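Local coordinates for predicted ATPase of the ABC class (Vibrio vulnificus, PDB 5D6A), which is a predicted ABC-class ATPase that binds the ATP analogue AMP-PNP and probably hydrolyses ATP, at residues L274-A277 against I278-S281; Y283-I286 against P287-R291; A463-C466 against S467-M470; N510-G513 against W514-Q518. All blocks are in the same frame, centred on the assembly; numbering follows the deposited sequence.

Interaction 1: residues L274-A277 against I278-S281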
loop_
_atom_site.group_PDB
_atom_site.type_symbol
_atom_site.label_atom_id
_atom_site.label_comp_id
_atom_site.label_asym_id
_atom_site.label_seq_id
_atom_site.Cartn_x
_atom_site.Cartn_y
_atom_site.Cartn_z
ATOM N N LEU A 274 11.152 8.403 -16.586
ATOM C CA LEU A 274 11.604 9.786 -16.653
ATOM C C LEU A 274 10.888 10.615 -15.590
ATOM O O LEU A 274 11.523 11.363 -14.848
ATOM C CB LEU A 274 11.357 10.382 -18.045
ATOM C CG LEU A 274 11.666 11.879 -18.216
ATOM C CD1 LEU A 274 13.089 12.210 -17.798
ATOM C CD2 LEU A 274 11.418 12.315 -19.649
ATOM N N LEU A 275 9.567 10.469 -15.516
ATOM C CA LEU A 275 8.765 11.214 -14.546
ATOM C C LEU A 275 9.146 10.819 -13.123
ATOM O O LEU A 275 9.228 11.668 -12.238
ATOM C CB LEU A 275 7.272 10.970 -14.779
ATOM C CG LEU A 275 6.308 11.821 -13.946
ATOM C CD1 LEU A 275 6.477 13.296 -14.277
ATOM C CD2 LEU A 275 4.864 11.393 -14.170
ATOM N N ASN A 276 9.377 9.528 -12.909
ATOM C CA ASN A 276 9.770 9.036 -11.591
ATOM C C ASN A 276 11.063 9.683 -11.111
ATOM O O ASN A 276 11.192 10.028 -9.937
ATOM C CB ASN A 276 9.916 7.512 -11.596
ATOM C CG ASN A 276 8.582 6.796 -11.715
ATOM O OD1 ASN A 276 7.525 7.362 -11.430
ATOM N ND2 ASN A 276 8.628 5.535 -12.125
ATOM N N ALA A 277 12.016 9.841 -12.024
ATOM C CA ALA A 277 13.290 10.466 -11.692
ATOM C C ALA A 277 13.071 11.933 -11.339
ATOM O O ALA A 277 13.708 12.464 -10.429
ATOM C CB ALA A 277 14.261 10.338 -12.853
ATOM N N ILE A 278 12.159 12.580 -12.059
ATOM C CA ILE A 278 11.844 13.981 -11.813
ATOM C C ILE A 278 11.158 14.149 -10.458
ATOM O O ILE A 278 11.569 14.994 -9.664
ATOM C CB ILE A 278 10.967 14.573 -12.941
ATOM C CG1 ILE A 278 11.756 14.612 -14.253
ATOM C CG2 ILE A 278 10.516 15.988 -12.598
ATOM C CD1 ILE A 278 10.943 15.048 -15.453
ATOM N N GLU A 279 10.137 13.335 -10.185
ATOM C CA GLU A 279 9.394 13.438 -8.921
ATOM C C GLU A 279 10.307 13.204 -7.724
ATOM O O GLU A 279 10.104 13.805 -6.667
ATOM C CB GLU A 279 8.220 12.446 -8.858
ATOM C CG GLU A 279 8.614 11.030 -8.457
ATOM C CD GLU A 279 7.455 10.058 -8.447
ATOM O OE1 GLU A 279 6.549 10.198 -9.287
ATOM O OE2 GLU A 279 7.471 9.126 -7.618
ATOM N N ARG A 280 11.299 12.328 -7.887
ATOM C CA ARG A 280 12.230 12.028 -6.797
ATOM C C ARG A 280 13.403 12.992 -6.715
ATOM O O ARG A 280 14.083 13.056 -5.694
ATOM C CB ARG A 280 12.719 10.581 -6.865
ATOM C CG ARG A 280 11.613 9.599 -6.541
ATOM C CD ARG A 280 12.137 8.301 -5.968
ATOM N NE ARG A 280 11.104 7.691 -5.134
ATOM C CZ ARG A 280 10.801 8.097 -3.896
ATOM N NH1 ARG A 280 11.434 9.130 -3.339
ATOM N NH2 ARG A 280 9.843 7.481 -3.212
ATOM N N SER A 281 13.629 13.754 -7.779
ATOM C CA SER A 281 14.706 14.738 -7.782
ATOM C C SER A 281 14.409 15.933 -6.872
ATOM O O SER A 281 15.177 16.892 -6.841
ATOM C CB SER A 281 15.016 15.189 -9.205
ATOM O OG SER A 281 15.530 14.098 -9.954
#

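Interaction 2: residues Y283-I286 against P287-R291. Unlike the reference sequence in segment 287-291: Gly288 (reference Ser).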
loop_
_atom_site.group_PDB
_atom_site.type_symbol
_atom_site.label_atom_id
_atom_site.label_comp_id
_atom_site.label_asym_id
_atom_site.label_seq_id
_atom_site.Cartn_x
_atom_site.Cartn_y
_atom_site.Cartn_z
ATOM N N TYR A 283 14.558 15.575 -3.928
ATOM C CA TYR A 283 15.574 15.277 -2.929
ATOM C C TYR A 283 16.917 15.156 -3.627
ATOM O O TYR A 283 16.978 14.951 -4.838
ATOM C CB TYR A 283 15.312 13.941 -2.230
ATOM C CG TYR A 283 13.972 13.795 -1.561
ATOM C CD1 TYR A 283 13.681 14.476 -0.384
ATOM C CD2 TYR A 283 13.017 12.927 -2.068
ATOM C CE1 TYR A 283 12.458 14.324 0.244
ATOM C CE2 TYR A 283 11.795 12.767 -1.447
ATOM C CZ TYR A 283 11.519 13.465 -0.291
ATOM O OH TYR A 283 10.305 13.306 0.332
ATOM N N ASN A 284 17.989 15.267 -2.853
ATOM C CA ASN A 284 19.338 15.111 -3.369
ATOM C C ASN A 284 19.706 13.636 -3.275
ATOM O O ASN A 284 19.308 12.958 -2.328
ATOM C CB ASN A 284 20.325 15.939 -2.546
ATOM C CG ASN A 284 20.011 17.424 -2.565
ATOM O OD1 ASN A 284 19.504 17.956 -3.553
ATOM N ND2 ASN A 284 20.323 18.102 -1.471
ATOM N N HIS A 285 20.454 13.137 -4.256
ATOM C CA HIS A 285 20.879 11.737 -4.251
ATOM C C HIS A 285 22.391 11.590 -4.128
ATOM O O HIS A 285 23.148 12.514 -4.441
ATOM C CB HIS A 285 20.361 11.003 -5.489
ATOM C CG HIS A 285 18.881 10.773 -5.471
ATOM N ND1 HIS A 285 17.979 11.669 -6.004
ATOM C CD2 HIS A 285 18.145 9.754 -4.965
ATOM C CE1 HIS A 285 16.753 11.206 -5.835
ATOM N NE2 HIS A 285 16.827 10.047 -5.207
ATOM N N ILE A 286 22.813 10.415 -3.667
ATOM C CA ILE A 286 24.231 10.119 -3.466
ATOM C C ILE A 286 24.954 9.906 -4.791
ATOM O O ILE A 286 24.313 9.662 -5.813
ATOM C CB ILE A 286 24.434 8.864 -2.587
ATOM C CG1 ILE A 286 23.937 7.598 -3.307
ATOM C CG2 ILE A 286 23.748 9.044 -1.238
ATOM C CD1 ILE A 286 24.107 6.327 -2.506
ATOM N N PRO A 287 26.297 10.005 -4.780
ATOM C CA PRO A 287 27.061 9.779 -6.004
ATOM C C PRO A 287 26.894 8.354 -6.526
ATOM O O PRO A 287 26.713 7.423 -5.740
ATOM C CB PRO A 287 28.512 10.019 -5.566
ATOM C CG PRO A 287 28.417 10.872 -4.352
ATOM C CD PRO A 287 27.158 10.451 -3.668
ATOM N N GLY A 288 26.943 8.200 -7.845
ATOM C CA GLY A 288 26.800 6.894 -8.483
ATOM C C GLY A 288 25.365 6.399 -8.556
ATOM O O GLY A 288 25.090 5.374 -9.183
ATOM N N ASP A 289 24.449 7.134 -7.923
ATOM C CA ASP A 289 23.039 6.763 -7.906
ATOM C C ASP A 289 22.403 6.823 -9.289
ATOM O O ASP A 289 21.437 6.108 -9.560
ATOM C CB ASP A 289 22.262 7.701 -6.990
ATOM C CG ASP A 289 20.777 7.424 -7.004
ATOM O OD1 ASP A 289 20.376 6.272 -6.739
ATOM O OD2 ASP A 289 20.005 8.365 -7.268
ATOM N N GLY A 290 22.932 7.697 -10.144
ATOM C CA GLY A 290 22.408 7.875 -11.493
ATOM C C GLY A 290 21.523 9.105 -11.614
ATOM O O GLY A 290 21.295 9.601 -12.717
ATOM N N ARG A 291 21.028 9.601 -10.478
ATOM C CA ARG A 291 20.154 10.775 -10.453
ATOM C C ARG A 291 20.761 11.966 -9.703
ATOM O O ARG A 291 20.127 13.017 -9.605
ATOM C CB ARG A 291 18.824 10.399 -9.790
ATOM C CG ARG A 291 18.046 9.317 -10.520
ATOM C CD ARG A 291 16.915 8.761 -9.668
ATOM N NE ARG A 291 17.433 8.039 -8.504
ATOM C CZ ARG A 291 16.685 7.396 -7.609
ATOM N NH1 ARG A 291 15.361 7.363 -7.721
ATOM N NH2 ARG A 291 17.274 6.771 -6.594
#

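Interaction 3: residues A463-C466 against S467-M470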
loop_
_atom_site.group_PDB
_atom_site.type_symbol
_atom_site.label_atom_id
_atom_site.label_comp_id
_atom_site.label_asym_id
_atom_site.label_seq_id
_atom_site.Cartn_x
_atom_site.Cartn_y
_atom_site.Cartn_z
ATOM N N ALA A 463 -8.551 27.564 7.465
ATOM C CA ALA A 463 -7.936 27.713 8.771
ATOM C C ALA A 463 -7.877 26.338 9.439
ATOM O O ALA A 463 -8.770 25.515 9.248
ATOM C CB ALA A 463 -8.729 28.691 9.622
ATOM N N LEU A 464 -6.821 26.090 10.207
ATOM C CA LEU A 464 -6.657 24.821 10.915
ATOM C C LEU A 464 -6.908 25.019 12.406
ATOM O O LEU A 464 -6.466 26.009 12.983
ATOM C CB LEU A 464 -5.241 24.278 10.713
ATOM C CG LEU A 464 -4.873 22.982 11.449
ATOM C CD1 LEU A 464 -5.749 21.820 11.003
ATOM C CD2 LEU A 464 -3.405 22.651 11.231
ATOM N N HIS A 465 -7.616 24.075 13.026
ATOM C CA HIS A 465 -7.885 24.144 14.460
ATOM C C HIS A 465 -6.700 23.486 15.169
ATOM O O HIS A 465 -6.778 22.327 15.580
ATOM C CB HIS A 465 -9.177 23.406 14.820
ATOM C CG HIS A 465 -9.708 23.747 16.179
ATOM N ND1 HIS A 465 -11.049 23.949 16.429
ATOM C CD2 HIS A 465 -9.071 23.990 17.347
ATOM C CE1 HIS A 465 -11.218 24.254 17.702
ATOM N NE2 HIS A 465 -10.032 24.292 18.280
ATOM N N CYS A 466 -5.605 24.228 15.310
ATOM C CA CYS A 466 -4.383 23.710 15.940
ATOM C C CYS A 466 -4.588 23.064 17.314
ATOM O O CYS A 466 -3.944 22.068 17.629
ATOM C CB CYS A 466 -3.340 24.819 16.058
ATOM S SG CYS A 466 -2.805 25.491 14.472
ATOM N N SER A 467 -5.482 23.623 18.123
ATOM C CA SER A 467 -5.731 23.090 19.464
ATOM C C SER A 467 -6.502 21.760 19.471
ATOM O O SER A 467 -6.435 21.013 20.449
ATOM C CB SER A 467 -6.482 24.116 20.314
ATOM O OG SER A 467 -7.770 24.372 19.796
ATOM N N ALA A 468 -7.237 21.470 18.399
ATOM C CA ALA A 468 -7.999 20.222 18.313
ATOM C C ALA A 468 -7.066 19.009 18.214
ATOM O O ALA A 468 -7.465 17.884 18.521
ATOM C CB ALA A 468 -8.954 20.260 17.128
ATOM N N LEU A 469 -5.829 19.248 17.778
ATOM C CA LEU A 469 -4.823 18.189 17.670
ATOM C C LEU A 469 -4.394 17.711 19.054
ATOM O O LEU A 469 -4.060 16.541 19.238
ATOM C CB LEU A 469 -3.604 18.686 16.890
ATOM C CG LEU A 469 -3.826 18.997 15.407
ATOM C CD1 LEU A 469 -2.651 19.768 14.825
ATOM C CD2 LEU A 469 -4.076 17.716 14.627
HETATM N N MSE A 470 -4.410 18.629 20.019
HETATM C CA MSE A 470 -4.047 18.319 21.405
HETATM C C MSE A 470 -5.016 17.321 21.982
HETATM O O MSE A 470 -4.620 16.426 22.730
HETATM C CB MSE A 470 -4.057 19.616 22.220
HETATM C CG MSE A 470 -3.715 19.431 23.696
HETATM SE SE MSE A 470 -1.899 18.707 23.905
HETATM C CE MSE A 470 -0.894 20.396 23.797
#

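Interaction 4: residues N510-G513 against W514-Q518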
loop_
_atom_site.group_PDB
_atom_site.type_symbol
_atom_site.label_atom_id
_atom_site.label_comp_id
_atom_site.label_asym_id
_atom_site.label_seq_id
_atom_site.Cartn_x
_atom_site.Cartn_y
_atom_site.Cartn_z
ATOM N N ASN A 510 7.893 10.432 10.735
ATOM C CA ASN A 510 7.971 10.685 12.172
ATOM C C ASN A 510 8.051 12.182 12.407
ATOM O O ASN A 510 7.381 12.715 13.289
ATOM C CB ASN A 510 9.182 9.993 12.804
ATOM C CG ASN A 510 8.974 8.504 12.996
ATOM O OD1 ASN A 510 7.877 8.055 13.341
ATOM N ND2 ASN A 510 10.039 7.730 12.814
ATOM N N ALA A 511 8.864 12.855 11.599
ATOM C CA ALA A 511 9.017 14.299 11.713
ATOM C C ALA A 511 7.683 14.994 11.476
ATOM O O ALA A 511 7.381 15.985 12.131
ATOM C CB ALA A 511 10.067 14.806 10.737
ATOM N N ILE A 512 6.888 14.470 10.541
ATOM C CA ILE A 512 5.571 15.038 10.254
ATOM C C ILE A 512 4.715 14.970 11.517
ATOM O O ILE A 512 4.037 15.936 11.873
ATOM C CB ILE A 512 4.873 14.315 9.076
ATOM C CG1 ILE A 512 5.562 14.676 7.751
ATOM C CG2 ILE A 512 3.406 14.719 8.983
ATOM C CD1 ILE A 512 5.089 13.874 6.556
ATOM N N GLY A 513 4.763 13.833 12.202
ATOM C CA GLY A 513 4.004 13.657 13.432
ATOM C C GLY A 513 4.462 14.605 14.525
ATOM O O GLY A 513 3.644 15.112 15.300
ATOM N N TRP A 514 5.768 14.858 14.598
ATOM C CA TRP A 514 6.286 15.765 15.624
ATOM C C TRP A 514 6.052 17.245 15.291
ATOM O O TRP A 514 6.168 18.102 16.166
ATOM C CB TRP A 514 7.739 15.442 15.973
ATOM C CG TRP A 514 7.812 14.153 16.729
ATOM C CD1 TRP A 514 8.205 12.937 16.253
ATOM C CD2 TRP A 514 7.401 13.939 18.084
ATOM N NE1 TRP A 514 8.096 11.985 17.235
ATOM C CE2 TRP A 514 7.606 12.572 18.371
ATOM C CE3 TRP A 514 6.895 14.773 19.091
ATOM C CZ2 TRP A 514 7.325 12.018 19.624
ATOM C CZ3 TRP A 514 6.616 14.223 20.336
ATOM C CH2 TRP A 514 6.831 12.857 20.591
ATOM N N VAL A 515 5.708 17.537 14.038
ATOM C CA VAL A 515 5.353 18.899 13.653
ATOM C C VAL A 515 3.930 19.119 14.140
ATOM O O VAL A 515 3.607 20.167 14.690
ATOM C CB VAL A 515 5.439 19.127 12.132
ATOM C CG1 VAL A 515 4.774 20.440 11.743
ATOM C CG2 VAL A 515 6.890 19.099 11.677
ATOM N N TRP A 516 3.089 18.108 13.935
ATOM C CA TRP A 516 1.698 18.128 14.396
ATOM C C TRP A 516 1.682 18.375 15.899
ATOM O O TRP A 516 0.901 19.184 16.399
ATOM C CB TRP A 516 1.038 16.780 14.093
ATOM C CG TRP A 516 0.772 16.515 12.631
ATOM C CD1 TRP A 516 1.310 17.167 11.557
ATOM C CD2 TRP A 516 0.015 15.430 12.096
ATOM N NE1 TRP A 516 0.865 16.604 10.387
ATOM C CE2 TRP A 516 0.078 15.526 10.690
ATOM C CE3 TRP A 516 -0.737 14.400 12.669
ATOM C CZ2 TRP A 516 -0.581 14.634 9.849
ATOM C CZ3 TRP A 516 -1.392 13.512 11.833
ATOM C CH2 TRP A 516 -1.310 13.636 10.435
ATOM N N TYR A 517 2.568 17.677 16.607
ATOM C CA TYR A 517 2.694 17.807 18.057
ATOM C C TYR A 517 2.930 19.260 18.455
ATOM O O TYR A 517 2.430 19.712 19.480
ATOM C CB TYR A 517 3.835 16.917 18.576
ATOM C CG TYR A 517 4.041 16.970 20.079
ATOM C CD1 TYR A 517 3.270 16.187 20.936
ATOM C CD2 TYR A 517 5.013 17.794 20.641
ATOM C CE1 TYR A 517 3.455 16.230 22.308
ATOM C CE2 TYR A 517 5.207 17.843 22.013
ATOM C CZ TYR A 517 4.425 17.061 22.844
ATOM O OH TYR A 517 4.611 17.110 24.207
ATOM N N GLN A 518 3.690 19.984 17.637
ATOM C CA GLN A 518 3.983 21.394 17.911
ATOM C C GLN A 518 2.792 22.284 17.585
ATOM O O GLN A 518 2.536 23.261 18.291
ATOM C CB GLN A 518 5.224 21.859 17.145
ATOM C CG GLN A 518 6.503 21.176 17.599
ATOM C CD GLN A 518 7.731 21.681 16.875
ATOM O OE1 GLN A 518 7.693 22.714 16.204
ATOM N NE2 GLN A 518 8.835 20.958 17.016
#

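Interaction 1: residues L274-A277 against I278-S281
Leu274 and Ile278 meet one helical turn apart through their outermost methyls, CD1 of Leu274 lying 4.3 Å from CD1 of Ile278. The ethyl branch of Ile278 runs back along the turn because its CG1 sits beside the backbone N (chi1 -66°), which brings CG1 to 3.3 Å from Leu274 O. That carbonyl accepts the amide of Ile278. One residue on, Glu279 N reaches Leu275 O at 2.8 Å in a nearly straight bond, while Arg280 N bonds to Asn276 O at 3.1 Å. Asn276 and Glu279 run side by side in the same direction, with amide and carboxylate planes 67° apart and Asn276 OD1 3.7 Å from Glu279 OE1. The carboxylate also lies near Glu501, a like charge, which may raise its proton affinity. At the end of the helix the carbonyl of Ala277 receives a weak bond from Ser281 N (2.9 Å) and one from the Ser281 hydroxyl, whose modelled length is doubtful. Arg280 carries its extended chain away from this turn to a salt bridge with Glu504 and a hydrogen bond to Leu503 O. The segment is the C-terminal part of helix 271-280, the helix expected to follow a Walker A P-loop; the side chain of Asn276 is about 6 Å from the bound nucleotide and packs on Glu307 of the second subunit. Leu275 and Glu279 lie against strands 301-302 and 357-361, while Ser281 rests on strand 294-296.

Interaction 2: residues Y283-I286 against P287-R291
His285 and Arg291 stack across the turn. The guanidinium of Arg291 lies flat on the imidazole with centres 4.0 Å apart and planes 28° from parallel. The overlap is shifted: His285 NE2 sits over the middle of the guanidinium, 3.6 Å from Arg291 CZ, whereas Arg291 NE is placed toward the rim of the ring. A bend at chi3 (-66°) folds the arginine chain back toward the histidine.

The ionic part lies between Asp289 and Arg291. Arg291 grips the carboxylate side-on, NE to OD2 at 2.9 Å and NH2 to OD1 at 3.1 Å, the latter on the syn lone pair of OD1 and in the guanidinium plane. Asp289 OD1 is shared with Gln123 and Arg218, and Arg291 NH1 has a second acid in Asp224, so these charges form a network that would hold the guanidinium at a fixed rotation. Asp289 OD2 also comes within 3.2 Å of His285 CB, and the carboxylate is turned only 15° from the imidazole plane.

Ile286 supplies the apolar part: its CG1 approaches Asp289 CB at 4.0 Å, and the side chain also packs on Val125 and Arg104.

One backbone bond closes the loop, from Asp289 N to Ile286 O at 3.3 Å, the donor standing above the carbonyl plane. Gly288, serine in the reference sequence, takes a positive phi at the third position. The result is a type II beta turn with Pro-Gly at its corners, leading out of strand 284-285, which pairs with strand 124-125, toward strand 294-296.

Interaction 3: residues A463-C466 against S467-M470
His465 and Ala468 meet where strand 463-465 gives way to helix 468-475, and His465 is the centre of an inverse gamma turn that starts this strand-to-helix change of direction. The packed side of the bend is that of the buried Cys466 and Leu469. Cys466 touches Asn526 and Gln532, and Leu469 packs on Met566 and Ala520. Between the two, the carbonyl oxygen of Cys466 is met by Leu469 CB at 3.5 Å and by Leu469 CD1 at 3.9 Å. The backbone bond from Leu469 N to Cys466 O, at 3.4 Å, is weak although both residues are buried.

The other side is partly exposed. Here Ser467 stands at the edge of the imidazole, and the selenomethionine Met470 leads its end away from the strand toward Gln521. Placing CG anti to the backbone N (chi1 -164°) sends the histidine ring toward the following residues; it also meets Trp525, on the neighbouring strand 525-526, at an angle of about 45°. Ala468 N donates to His465 O at 3.0 Å, from above the carbonyl plane. Ala468 CB lies over one ring face in a CH-pi contact, 4.0 Å from the centroid and 27° off the ring normal.

Interaction 4: residues N510-G513 against W514-Q518
Trp516 lays its indole over the turn that carries Ile512 and Gly513. Its CB begins 3.3 Å from Gly513 O, and a first torsion of -71° sets CG beside the backbone N. CG then passes Ile512 O, and CD1 comes nearer still, at 3.0 Å, with this carbonyl oxygen over one face of the ring. NE1 lies between this oxygen and Ile512 CG2, 3.5 Å from the methyl, and CE2 is 3.8 Å from CG2. CZ2 grazes the same methyl at 4.1 Å, the two side chains lying alongside each other and pointing the same way. Beyond this helix, Phe490 meets the indole edge-to-face, and Val559, Ala562 and Leu563 of helix 556-564 pack against it.

Elsewhere on the helix, Trp514 N bonds to Asn510 O, which Trp514 CD1 approaches at 3.1 Å, and the far ring of Trp514 presents CZ3 over the centre of the Tyr517 ring. Tyr517 N binds Gly513 O, and Trp516 N binds Ile512 O at 3.1 Å.

Ile512 O, already accepting Trp516 N, thus meets the indole at its face, and the side-chain contact between Ile512 and Trp516 is mainly van der Waals.

In the fold
Interactions 1 and 4 are buried helical turns, interaction 1 at the C-terminal end of the helix beside the nucleotide, interaction 4 within a helix in the C-terminal part of the chain. Interactions 2 and 3 are partly buried bends at the ends of strands. Interactions 1 and 2 follow each other closely in the chain and touch, Arg280 O meeting the His285 ring and Arg280 CD lying against Arg291. Interactions 3 and 4 also touch, Leu469 CD1 on Trp516 O. The centres of 1 and 3 are about 34 Å apart, yet the nearest atoms of 2 and 4 come within about 8 Å without touching. Interaction 2 holds an internal ion pair; helical bonds and apolar contacts make 1 and 4, and a CH-pi contact marks 3.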